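Long-range contacts in 4-hydroxy-tetrahydrodipicolinate synthase (PDB 2YXG), which probably catalyses the condensation of pyruvate with aspartate beta-semialdehyde to 4-hydroxy-tetrahydrodipicolinate, a step of lysine biosynthesis: residues K3-I9 and V35-A40; L100-P104 and H117-V121; L131-P135 and E162-N166; L167-S171 and P191-L195. One frame throughout, in Å; residues are numbered along the deposited sequence.

Interaction 1 (K3-I9 and V35-A40)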
loop_
_atom_site.group_PDB
_atom_site.type_symbol
_atom_site.label_atom_id
_atom_site.label_comp_id
_atom_site.label_asym_id
_atom_site.label_seq_id
_atom_site.Cartn_x
_atom_site.Cartn_y
_atom_site.Cartn_z
ATOM N N LYS A 3 25.083 18.979 9.032
ATOM C CA LYS A 3 24.302 19.343 10.238
ATOM C C LYS A 3 23.379 20.541 10.070
ATOM O O LYS A 3 23.781 21.566 9.536
ATOM C CB LYS A 3 25.243 19.603 11.414
ATOM C CG LYS A 3 24.530 19.601 12.771
ATOM C CD LYS A 3 25.480 19.873 13.969
ATOM C CE LYS A 3 25.068 19.023 15.187
ATOM N NZ LYS A 3 25.628 19.560 16.493
ATOM N N GLY A 4 22.137 20.445 10.556
ATOM C CA GLY A 4 21.272 21.629 10.513
ATOM C C GLY A 4 20.425 21.665 9.273
ATOM O O GLY A 4 20.130 20.632 8.695
ATOM N N VAL A 5 20.025 22.853 8.856
ATOM C CA VAL A 5 18.980 23.021 7.835
ATOM C C VAL A 5 19.552 23.359 6.481
ATOM O O VAL A 5 20.329 24.349 6.384
ATOM C CB VAL A 5 18.002 24.164 8.225
ATOM C CG1 VAL A 5 17.093 24.536 7.066
ATOM C CG2 VAL A 5 17.240 23.777 9.482
ATOM N N TYR A 6 19.177 22.571 5.460
ATOM C CA TYR A 6 19.604 22.789 4.032
ATOM C C TYR A 6 18.411 22.901 3.111
ATOM O O TYR A 6 17.815 21.898 2.738
ATOM C CB TYR A 6 20.499 21.657 3.509
ATOM C CG TYR A 6 21.728 21.395 4.351
ATOM C CD1 TYR A 6 22.980 21.845 3.936
ATOM C CD2 TYR A 6 21.646 20.648 5.554
ATOM C CE1 TYR A 6 24.134 21.593 4.714
ATOM C CE2 TYR A 6 22.786 20.371 6.324
ATOM C CZ TYR A 6 24.028 20.868 5.907
ATOM O OH TYR A 6 25.162 20.619 6.662
ATOM N N PRO A 7 18.025 24.120 2.753
ATOM C CA PRO A 7 16.828 24.147 1.925
ATOM C C PRO A 7 17.088 23.636 0.541
ATOM O O PRO A 7 18.182 23.868 -0.000
ATOM C CB PRO A 7 16.440 25.636 1.844
ATOM C CG PRO A 7 17.651 26.393 2.489
ATOM C CD PRO A 7 18.558 25.449 3.127
ATOM N N ALA A 8 16.082 22.944 -0.012
ATOM C CA ALA A 8 16.136 22.477 -1.385
ATOM C C ALA A 8 15.542 23.608 -2.178
ATOM O O ALA A 8 14.317 23.859 -2.144
ATOM C CB ALA A 8 15.342 21.158 -1.555
ATOM N N ILE A 9 16.424 24.380 -2.802
ATOM C CA ILE A 9 15.981 25.622 -3.402
ATOM C C ILE A 9 15.220 25.401 -4.679
ATOM O O ILE A 9 15.502 24.442 -5.445
ATOM C CB ILE A 9 17.105 26.646 -3.647
ATOM C CG1 ILE A 9 18.185 26.078 -4.583
ATOM C CG2 ILE A 9 17.605 27.185 -2.273
ATOM C CD1 ILE A 9 19.010 27.156 -5.315
ATOM N N VAL A 35 20.744 29.440 7.426
ATOM C CA VAL A 35 20.819 28.076 6.881
ATOM C C VAL A 35 22.274 27.508 6.892
ATOM O O VAL A 35 23.247 28.271 6.829
ATOM C CB VAL A 35 20.126 27.930 5.457
ATOM C CG1 VAL A 35 18.634 28.381 5.503
ATOM C CG2 VAL A 35 20.888 28.641 4.334
ATOM N N SER A 36 22.436 26.183 7.000
ATOM C CA SER A 36 23.793 25.560 6.937
ATOM C C SER A 36 24.355 25.388 5.523
ATOM O O SER A 36 25.572 25.279 5.314
ATOM C CB SER A 36 23.784 24.177 7.564
ATOM O OG SER A 36 23.466 24.264 8.912
ATOM N N GLY A 37 23.466 25.312 4.556
ATOM C CA GLY A 37 23.852 25.011 3.202
ATOM C C GLY A 37 22.638 25.045 2.286
ATOM O O GLY A 37 21.491 25.227 2.740
ATOM N N ILE A 38 22.917 24.858 0.997
ATOM C CA ILE A 38 21.928 24.943 -0.040
ATOM C C ILE A 38 22.005 23.698 -0.932
ATOM O O ILE A 38 23.075 23.289 -1.344
ATOM C CB ILE A 38 22.134 26.268 -0.846
ATOM C CG1 ILE A 38 21.755 27.450 0.080
ATOM C CG2 ILE A 38 21.366 26.255 -2.171
ATOM C CD1 ILE A 38 21.484 28.786 -0.602
ATOM N N VAL A 39 20.841 23.122 -1.208
ATOM C CA VAL A 39 20.704 22.044 -2.133
ATOM C C VAL A 39 20.196 22.573 -3.494
ATOM O O VAL A 39 19.041 23.006 -3.597
ATOM C CB VAL A 39 19.792 20.936 -1.551
ATOM C CG1 VAL A 39 19.751 19.744 -2.468
ATOM C CG2 VAL A 39 20.273 20.527 -0.165
ATOM N N ALA A 40 21.062 22.541 -4.526
ATOM C CA ALA A 40 20.682 23.055 -5.848
ATOM C C ALA A 40 20.236 21.973 -6.796
ATOM O O ALA A 40 20.827 20.880 -6.852
ATOM C CB ALA A 40 21.846 23.856 -6.516
HETATM O O HOH W 1 21.054 25.541 10.048
HETATM O O HOH W 2 16.808 22.095 -5.120
#

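Interaction 2 (L100-P104 and H117-V121)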
loop_
_atom_site.group_PDB
_atom_site.type_symbol
_atom_site.label_atom_id
_atom_site.label_comp_id
_atom_site.label_asym_id
_atom_site.label_seq_id
_atom_site.Cartn_x
_atom_site.Cartn_y
_atom_site.Cartn_z
ATOM N N LEU A 100 24.142 15.568 -3.867
ATOM C CA LEU A 100 22.953 14.802 -3.536
ATOM C C LEU A 100 22.621 13.882 -4.718
ATOM O O LEU A 100 22.513 14.338 -5.878
ATOM C CB LEU A 100 21.764 15.718 -3.242
ATOM C CG LEU A 100 20.527 14.898 -2.810
ATOM C CD1 LEU A 100 20.303 14.949 -1.292
ATOM C CD2 LEU A 100 19.314 15.282 -3.621
ATOM N N SER A 101 22.408 12.608 -4.409
ATOM C CA SER A 101 22.256 11.599 -5.432
ATOM C C SER A 101 21.020 10.660 -5.131
ATOM O O SER A 101 21.044 9.822 -4.226
ATOM C CB SER A 101 23.573 10.818 -5.528
ATOM O OG SER A 101 23.523 9.895 -6.596
ATOM N N ILE A 102 19.944 10.834 -5.873
ATOM C CA ILE A 102 18.692 10.104 -5.622
ATOM C C ILE A 102 18.800 8.669 -6.144
ATOM O O ILE A 102 19.479 8.395 -7.168
ATOM C CB ILE A 102 17.487 10.863 -6.300
ATOM C CG1 ILE A 102 16.107 10.333 -5.823
ATOM C CG2 ILE A 102 17.642 10.867 -7.844
ATOM C CD1 ILE A 102 14.901 11.273 -6.148
ATOM N N THR A 103 18.150 7.730 -5.438
ATOM C CA THR A 103 18.021 6.402 -5.982
ATOM C C THR A 103 17.322 6.570 -7.363
ATOM O O THR A 103 16.326 7.306 -7.464
ATOM C CB THR A 103 17.154 5.488 -5.096
ATOM O OG1 THR A 103 15.792 5.954 -5.154
ATOM C CG2 THR A 103 17.638 5.491 -3.580
ATOM N N PRO A 104 17.833 5.893 -8.413
ATOM C CA PRO A 104 17.140 5.829 -9.715
ATOM C C PRO A 104 15.657 5.552 -9.556
ATOM O O PRO A 104 15.268 4.660 -8.803
ATOM C CB PRO A 104 17.804 4.614 -10.386
ATOM C CG PRO A 104 19.256 4.759 -9.942
ATOM C CD PRO A 104 19.091 5.115 -8.443
ATOM N N HIS A 117 25.202 1.108 -8.840
ATOM C CA HIS A 117 24.925 2.507 -9.190
ATOM C C HIS A 117 25.627 3.511 -8.277
ATOM O O HIS A 117 26.412 4.324 -8.774
ATOM C CB HIS A 117 23.420 2.790 -9.254
ATOM C CG HIS A 117 23.082 4.206 -9.625
ATOM N ND1 HIS A 117 22.846 5.187 -8.683
ATOM C CD2 HIS A 117 22.909 4.793 -10.834
ATOM C CE1 HIS A 117 22.529 6.317 -9.301
ATOM N NE2 HIS A 117 22.574 6.107 -10.607
ATOM N N PHE A 118 25.400 3.439 -6.961
ATOM C CA PHE A 118 26.021 4.466 -6.055
ATOM C C PHE A 118 27.538 4.248 -5.928
ATOM O O PHE A 118 28.272 5.159 -5.648
ATOM C CB PHE A 118 25.368 4.514 -4.639
ATOM C CG PHE A 118 23.973 5.088 -4.632
ATOM C CD1 PHE A 118 23.726 6.394 -5.102
ATOM C CD2 PHE A 118 22.899 4.341 -4.202
ATOM C CE1 PHE A 118 22.439 6.928 -5.114
ATOM C CE2 PHE A 118 21.589 4.900 -4.180
ATOM C CZ PHE A 118 21.377 6.172 -4.633
ATOM N N GLY A 119 27.974 2.997 -6.097
ATOM C CA GLY A 119 29.401 2.647 -6.137
ATOM C C GLY A 119 30.103 3.393 -7.260
ATOM O O GLY A 119 31.155 3.969 -7.038
ATOM N N LYS A 120 29.514 3.404 -8.458
ATOM C CA LYS A 120 30.112 4.133 -9.606
ATOM C C LYS A 120 30.147 5.638 -9.340
ATOM O O LYS A 120 31.116 6.317 -9.710
ATOM C CB LYS A 120 29.376 3.858 -10.948
ATOM C CG LYS A 120 29.292 2.377 -11.408
ATOM C CD LYS A 120 30.611 1.836 -12.035
ATOM C CE LYS A 120 30.693 2.119 -13.565
ATOM N NZ LYS A 120 32.110 2.082 -14.179
ATOM N N VAL A 121 29.087 6.177 -8.728
ATOM C CA VAL A 121 29.081 7.593 -8.347
ATOM C C VAL A 121 30.232 7.891 -7.350
ATOM O O VAL A 121 31.012 8.831 -7.544
ATOM C CB VAL A 121 27.691 8.047 -7.803
ATOM C CG1 VAL A 121 27.732 9.404 -7.225
ATOM C CG2 VAL A 121 26.622 7.973 -8.941
#

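Interaction 3 (L131-P135 and E162-N166)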
loop_
_atom_site.group_PDB
_atom_site.type_symbol
_atom_site.label_atom_id
_atom_site.label_comp_id
_atom_site.label_asym_id
_atom_site.label_seq_id
_atom_site.Cartn_x
_atom_site.Cartn_y
_atom_site.Cartn_z
ATOM N N LEU A 131 23.042 10.361 -0.116
ATOM C CA LEU A 131 22.099 9.461 -0.754
ATOM C C LEU A 131 20.671 9.956 -0.497
ATOM O O LEU A 131 20.365 10.327 0.616
ATOM C CB LEU A 131 22.255 8.050 -0.200
ATOM C CG LEU A 131 23.639 7.356 -0.389
ATOM C CD1 LEU A 131 23.646 5.966 0.223
ATOM C CD2 LEU A 131 23.999 7.253 -1.839
ATOM N N TYR A 132 19.821 10.025 -1.514
ATOM C CA TYR A 132 18.434 10.481 -1.285
ATOM C C TYR A 132 17.462 9.331 -1.581
ATOM O O TYR A 132 17.428 8.810 -2.693
ATOM C CB TYR A 132 18.150 11.691 -2.152
ATOM C CG TYR A 132 16.732 12.238 -2.101
ATOM C CD1 TYR A 132 15.885 12.000 -1.000
ATOM C CD2 TYR A 132 16.256 13.044 -3.133
ATOM C CE1 TYR A 132 14.597 12.496 -0.964
ATOM C CE2 TYR A 132 14.974 13.577 -3.093
ATOM C CZ TYR A 132 14.153 13.301 -2.010
ATOM O OH TYR A 132 12.882 13.838 -1.950
ATOM N N ASN A 133 16.728 8.909 -0.560
ATOM C CA ASN A 133 15.763 7.848 -0.687
ATOM C C ASN A 133 14.353 8.438 -0.528
ATOM O O ASN A 133 14.055 9.109 0.460
ATOM C CB ASN A 133 16.019 6.753 0.398
ATOM C CG ASN A 133 15.036 5.571 0.312
ATOM O OD1 ASN A 133 14.845 4.965 -0.770
ATOM N ND2 ASN A 133 14.450 5.213 1.455
ATOM N N VAL A 134 13.482 8.195 -1.502
ATOM C CA VAL A 134 12.078 8.721 -1.410
ATOM C C VAL A 134 11.180 7.784 -2.163
ATOM O O VAL A 134 10.750 8.068 -3.274
ATOM C CB VAL A 134 11.966 10.235 -1.890
ATOM C CG1 VAL A 134 12.498 10.397 -3.346
ATOM C CG2 VAL A 134 10.549 10.825 -1.712
ATOM N N PRO A 135 10.918 6.629 -1.580
ATOM C CA PRO A 135 10.171 5.585 -2.278
ATOM C C PRO A 135 8.817 6.036 -2.866
ATOM O O PRO A 135 8.351 5.429 -3.833
ATOM C CB PRO A 135 9.924 4.520 -1.204
ATOM C CG PRO A 135 10.626 4.963 0.007
ATOM C CD PRO A 135 11.280 6.271 -0.199
ATOM N N GLU A 162 16.607 10.966 4.230
ATOM C CA GLU A 162 15.609 9.884 4.369
ATOM C C GLU A 162 14.202 10.395 4.252
ATOM O O GLU A 162 13.723 11.047 5.188
ATOM C CB GLU A 162 15.826 9.089 5.680
ATOM C CG GLU A 162 14.970 7.779 5.805
ATOM C CD GLU A 162 15.032 6.864 4.549
ATOM O OE1 GLU A 162 15.879 5.942 4.569
ATOM O OE2 GLU A 162 14.257 7.062 3.567
ATOM N N ALA A 163 13.554 10.180 3.099
ATOM C CA ALA A 163 12.110 10.571 2.958
ATOM C C ALA A 163 11.075 9.452 3.136
ATOM O O ALA A 163 9.886 9.692 2.917
ATOM C CB ALA A 163 11.821 11.283 1.610
ATOM N N ASN A 164 11.528 8.242 3.420
ATOM C CA ASN A 164 10.684 7.101 3.770
ATOM C C ASN A 164 10.133 7.462 5.134
ATOM O O ASN A 164 10.912 7.679 6.053
ATOM C CB ASN A 164 11.525 5.792 3.850
ATOM C CG ASN A 164 10.690 4.533 4.173
ATOM O OD1 ASN A 164 9.629 4.584 4.806
ATOM N ND2 ASN A 164 11.190 3.402 3.757
ATOM N N PRO A 165 8.779 7.526 5.262
ATOM C CA PRO A 165 8.079 7.946 6.485
ATOM C C PRO A 165 8.008 6.827 7.554
ATOM O O PRO A 165 7.536 7.060 8.674
ATOM C CB PRO A 165 6.685 8.325 5.954
ATOM C CG PRO A 165 6.440 7.303 4.895
ATOM C CD PRO A 165 7.822 7.157 4.192
ATOM N N ASN A 166 8.475 5.629 7.226
ATOM C CA ASN A 166 8.620 4.579 8.238
ATOM C C ASN A 166 9.906 4.807 9.022
ATOM O O ASN A 166 11.007 4.434 8.570
ATOM C CB ASN A 166 8.599 3.179 7.614
ATOM C CG ASN A 166 8.985 2.064 8.614
ATOM O OD1 ASN A 166 9.273 2.291 9.814
ATOM N ND2 ASN A 166 9.017 0.845 8.104
#

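Interaction 4 (L167-S171 and P191-L195)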
loop_
_atom_site.group_PDB
_atom_site.type_symbol
_atom_site.label_atom_id
_atom_site.label_comp_id
_atom_site.label_asym_id
_atom_site.label_seq_id
_atom_site.Cartn_x
_atom_site.Cartn_y
_atom_site.Cartn_z
ATOM N N LEU A 167 9.751 5.380 10.222
ATOM C CA LEU A 167 10.887 5.870 10.987
ATOM C C LEU A 167 11.679 4.801 11.642
ATOM O O LEU A 167 12.750 5.054 12.175
ATOM C CB LEU A 167 10.474 6.908 12.018
ATOM C CG LEU A 167 9.922 8.203 11.395
ATOM C CD1 LEU A 167 9.794 9.330 12.465
ATOM C CD2 LEU A 167 10.690 8.655 10.152
ATOM N N SER A 168 11.217 3.576 11.603
ATOM C CA SER A 168 12.180 2.560 12.049
ATOM C C SER A 168 13.234 2.275 11.001
ATOM O O SER A 168 14.273 1.730 11.351
ATOM C CB SER A 168 11.546 1.283 12.568
ATOM O OG SER A 168 11.009 0.628 11.512
ATOM N N GLN A 169 12.979 2.657 9.744
ATOM C CA GLN A 169 14.092 2.688 8.810
ATOM C C GLN A 169 15.166 3.691 9.276
ATOM O O GLN A 169 16.361 3.429 9.122
ATOM C CB GLN A 169 13.690 2.926 7.353
ATOM C CG GLN A 169 14.910 2.979 6.428
ATOM C CD GLN A 169 14.582 2.646 5.008
ATOM O OE1 GLN A 169 14.806 3.458 4.087
ATOM N NE2 GLN A 169 14.078 1.437 4.790
ATOM N N VAL A 170 14.733 4.814 9.838
ATOM C CA VAL A 170 15.649 5.774 10.401
ATOM C C VAL A 170 16.402 5.179 11.622
ATOM O O VAL A 170 17.619 5.393 11.775
ATOM C CB VAL A 170 14.968 7.164 10.718
ATOM C CG1 VAL A 170 15.795 7.984 11.741
ATOM C CG2 VAL A 170 14.681 7.973 9.399
ATOM N N SER A 171 15.736 4.388 12.473
ATOM C CA SER A 171 16.548 3.897 13.557
ATOM C C SER A 171 17.452 2.766 13.168
ATOM O O SER A 171 18.480 2.595 13.769
ATOM C CB SER A 171 15.839 3.722 14.916
ATOM O OG SER A 171 14.550 3.307 14.803
ATOM N N PRO A 191 10.825 14.504 14.950
ATOM C CA PRO A 191 11.053 13.127 15.400
ATOM C C PRO A 191 12.325 12.426 14.830
ATOM O O PRO A 191 13.000 11.664 15.550
ATOM C CB PRO A 191 9.771 12.410 14.992
ATOM C CG PRO A 191 9.195 13.188 13.919
ATOM C CD PRO A 191 9.577 14.622 14.181
ATOM N N ILE A 192 12.694 12.717 13.591
ATOM C CA ILE A 192 13.992 12.208 13.079
ATOM C C ILE A 192 15.253 12.665 13.888
ATOM O O ILE A 192 16.127 11.886 14.162
ATOM C CB ILE A 192 14.120 12.425 11.522
ATOM C CG1 ILE A 192 13.094 11.518 10.787
ATOM C CG2 ILE A 192 15.587 12.207 11.038
ATOM C CD1 ILE A 192 12.998 11.740 9.272
ATOM N N ILE A 193 15.311 13.912 14.310
ATOM C CA ILE A 193 16.412 14.406 15.175
ATOM C C ILE A 193 16.432 13.771 16.571
ATOM O O ILE A 193 17.505 13.432 17.102
ATOM C CB ILE A 193 16.401 15.937 15.245
ATOM C CG1 ILE A 193 16.665 16.548 13.850
ATOM C CG2 ILE A 193 17.422 16.436 16.192
ATOM C CD1 ILE A 193 16.365 18.083 13.811
ATOM N N ALA A 194 15.235 13.575 17.134
ATOM C CA ALA A 194 15.071 12.838 18.388
ATOM C C ALA A 194 15.676 11.445 18.283
ATOM O O ALA A 194 16.278 10.932 19.248
ATOM C CB ALA A 194 13.574 12.755 18.778
ATOM N N LEU A 195 15.522 10.837 17.105
ATOM C CA LEU A 195 16.035 9.511 16.875
ATOM C C LEU A 195 17.544 9.545 16.663
ATOM O O LEU A 195 18.160 8.486 16.663
ATOM C CB LEU A 195 15.362 8.845 15.676
ATOM C CG LEU A 195 14.027 8.160 15.992
ATOM C CD1 LEU A 195 13.259 7.770 14.677
ATOM C CD2 LEU A 195 14.198 6.921 16.921
#

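Interaction 1 (K3-I9 and V35-A40)
Strands 4-7 and 37-40 are neighbours in the parallel barrel of this TIM-type (beta/alpha)8 enzyme. Helix 20-32 lies between them in sequence, so they form a beta-alpha-beta unit. The strand axes come within 4.8 Å and run in the same direction, 32° apart.

Backbone hydrogen bonds join the two segments. Ser36 N donates to Val5 O (2.9 Å) and Val39 N to Pro7 O (3.0 Å). Ile9 N donates to Val39 O at 3.1 Å. A CA-H...O contact from Tyr6 CA to Gly37 O (3.3 Å) adds to these.

Ser36 also binds through its side chain: OG donates to Lys3 O at 2.8 Å. One water bridges Ser36 OG and Val5 N, and a second bridges Val39 O and Ile9 O.

CH-pi and apolar contacts fill the rest. Tyr6 turns a ring face to Ser36 CB, a CH-pi contact with CB 4.0 Å from the ring centroid. Tyr6 CB meets Val39 CG2 at 3.9 Å. Pro7 CG lies 3.7 Å from Val35 CG1, and Ile9 CG2 is 3.9 Å from Ile38 CG2. A side chain on Gly37 would clash with the Tyr6 ring.

Gly4, Tyr6 and Ala8 also make backbone hydrogen bonds to strand 199-202. The bonds to 37-40 on the other side therefore close the barrel, with direct and water-mediated bonds satisfying backbone polar groups along the seam.

Interaction 2 (L100-P104 and H117-V121)
Phe118 brings its ring up to the backbone of Ser101-Thr103 and meets Ser101 O at 3.3 Å through CE1. This is strand-helix packing inside a beta-alpha-beta unit of the TIM barrel: strand 98-102, helix 111-124, strand 129-133. The helix runs back against the strand, with the axes 158° apart and 10.5 Å at closest approach.

Phe118 has the largest area covered here. Its CB points sideways, but the ring reaches in to the strand. Phe118 CE1 also lies 3.5 Å from Ser101 OG, and Phe118 CZ is 3.6 Å from Thr103 CA. Ser101 points toward the helix, where Val121 CG1 approaches its OG at 4.3 Å. No hydrogen bond crosses between the two segments, so they meet by packing.

Ile102 points away from the helix. Its side chain is about 4 Å from that of Tyr132, the probable catalytic proton donor/acceptor, and it packs on Tyr106 of the second subunit. The same strand thus faces the helix with Ser101 and the active-site side with Ile102. Pro267 of that subunit packs on both Pro104 and His117. Within the chain, Pro104 CG sits over the His117 ring in a CH-pi contact, 3.6 Å from the centroid and 6° off the ring normal.

Interaction 3 (L131-P135 and E162-N166)
Glu162 ends strand 157-162, and its backbone pairs in parallel with Asn133 of the adjacent strand 129-133 in the TIM barrel. The CA atoms of this bridge are 5.5 Å apart. Asn133 ND2 donates to Glu162 OE2 at 2.8 Å, so the side chains are joined as well. The same OE2 of Glu162 accepts from Asn164 N at 3.0 Å and holds the turn that follows.

Ala163 comes next. Its N donates to Asn133 O at 2.9 Å. Its CB points toward the other segment and packs on Val134 CG2 at 3.6 Å. Ala163 CB also lies at the edge of the Tyr132 ring, 4.0 Å from Tyr132 CE1. Tyr132 is the probable proton donor/acceptor of the active site. Its ring makes a cation-pi contact with Lys161, the predicted Schiff-base lysine just before this segment. The contact thus lies at the catalytic end of the barrel.

Asn164 packs through CB on Pro135 CG at 4.0 Å. Asn141, from the loop after helix 135-138, accepts from ND2 of both Asn133 and Asn164. Asn164 OD1 accepts from Asn166 N at 2.9 Å, an Asx turn. After Asn164 the chain turns toward helix 168-177, where Asn166 OD1 caps Ser168 N.

Interaction 4 (L167-S171 and P191-L195)
Leu195 and Leu167 have the largest areas covered, 72 and 69 Å². Val170 follows with 55 Å². All three point toward the opposite segment, and all are buried.

Leu195 reaches across to segment 167-171. Its CD1 lies 3.7 Å from Leu167 O and 3.9 Å from Leu167 CB. Leu195 CD1 is also 3.9 Å from Val170 CG1, and Leu195 CD2 meets Ser171 CB at 4.1 Å. Leu195 therefore covers three residues of one helical turn. That turn is closed by the backbone bond from Ser171 N to Leu167 O (3.1 Å).

Leu167 extends the other way. Its CD1 packs on Pro191 CB at 4.0 Å, and its CD2 on Ile192 CG1 at 3.8 Å. Val170 completes the patch: its CG2 meets Ile192 CG1 at 4.1 Å. No hydrogen bond crosses between the segments, so the contact is apolar packing.

Ile192 also packs on Val181 and Ser183 of strand 180-183, which ties the patch to the barrel wall. A third subunit covers the outside. Its Tyr232 OH bonds to Leu195 O, its Arg228 NH1 bonds to Ala194 O, and its Pro191 packs on Pro191 of this chain.

Helices 168-177 and 189-194 flank strand 180-183 in sequence. Their side-by-side packing belongs to the outer helical layer of a TIM barrel, here next to a subunit interface of the homotetramer.

In the fold
Interactions 1, 2 and 3 share the parallel barrel sheet, while interaction 4 joins helices outside it. Interactions 2 and 3 meet directly: Ser101 O is 3.0 Å from Tyr132 N and Thr103 N is 3.0 Å from Tyr132 O, probable inter-strand hydrogen bonds. Interaction 3 holds Tyr132, the probable proton donor/acceptor, and the side chain of Ile102 in interaction 2 is about 4 Å from that of Tyr132. Interaction 3 passes into interaction 4, and Glu162 CG packs on Val170 CG2 at 3.6 Å. Interaction 1, its centre 17 Å from that of interaction 3, borders the same site: the Ala8 side chain is about 4 Å from that of Thr44, a predicted pyruvate-binding residue.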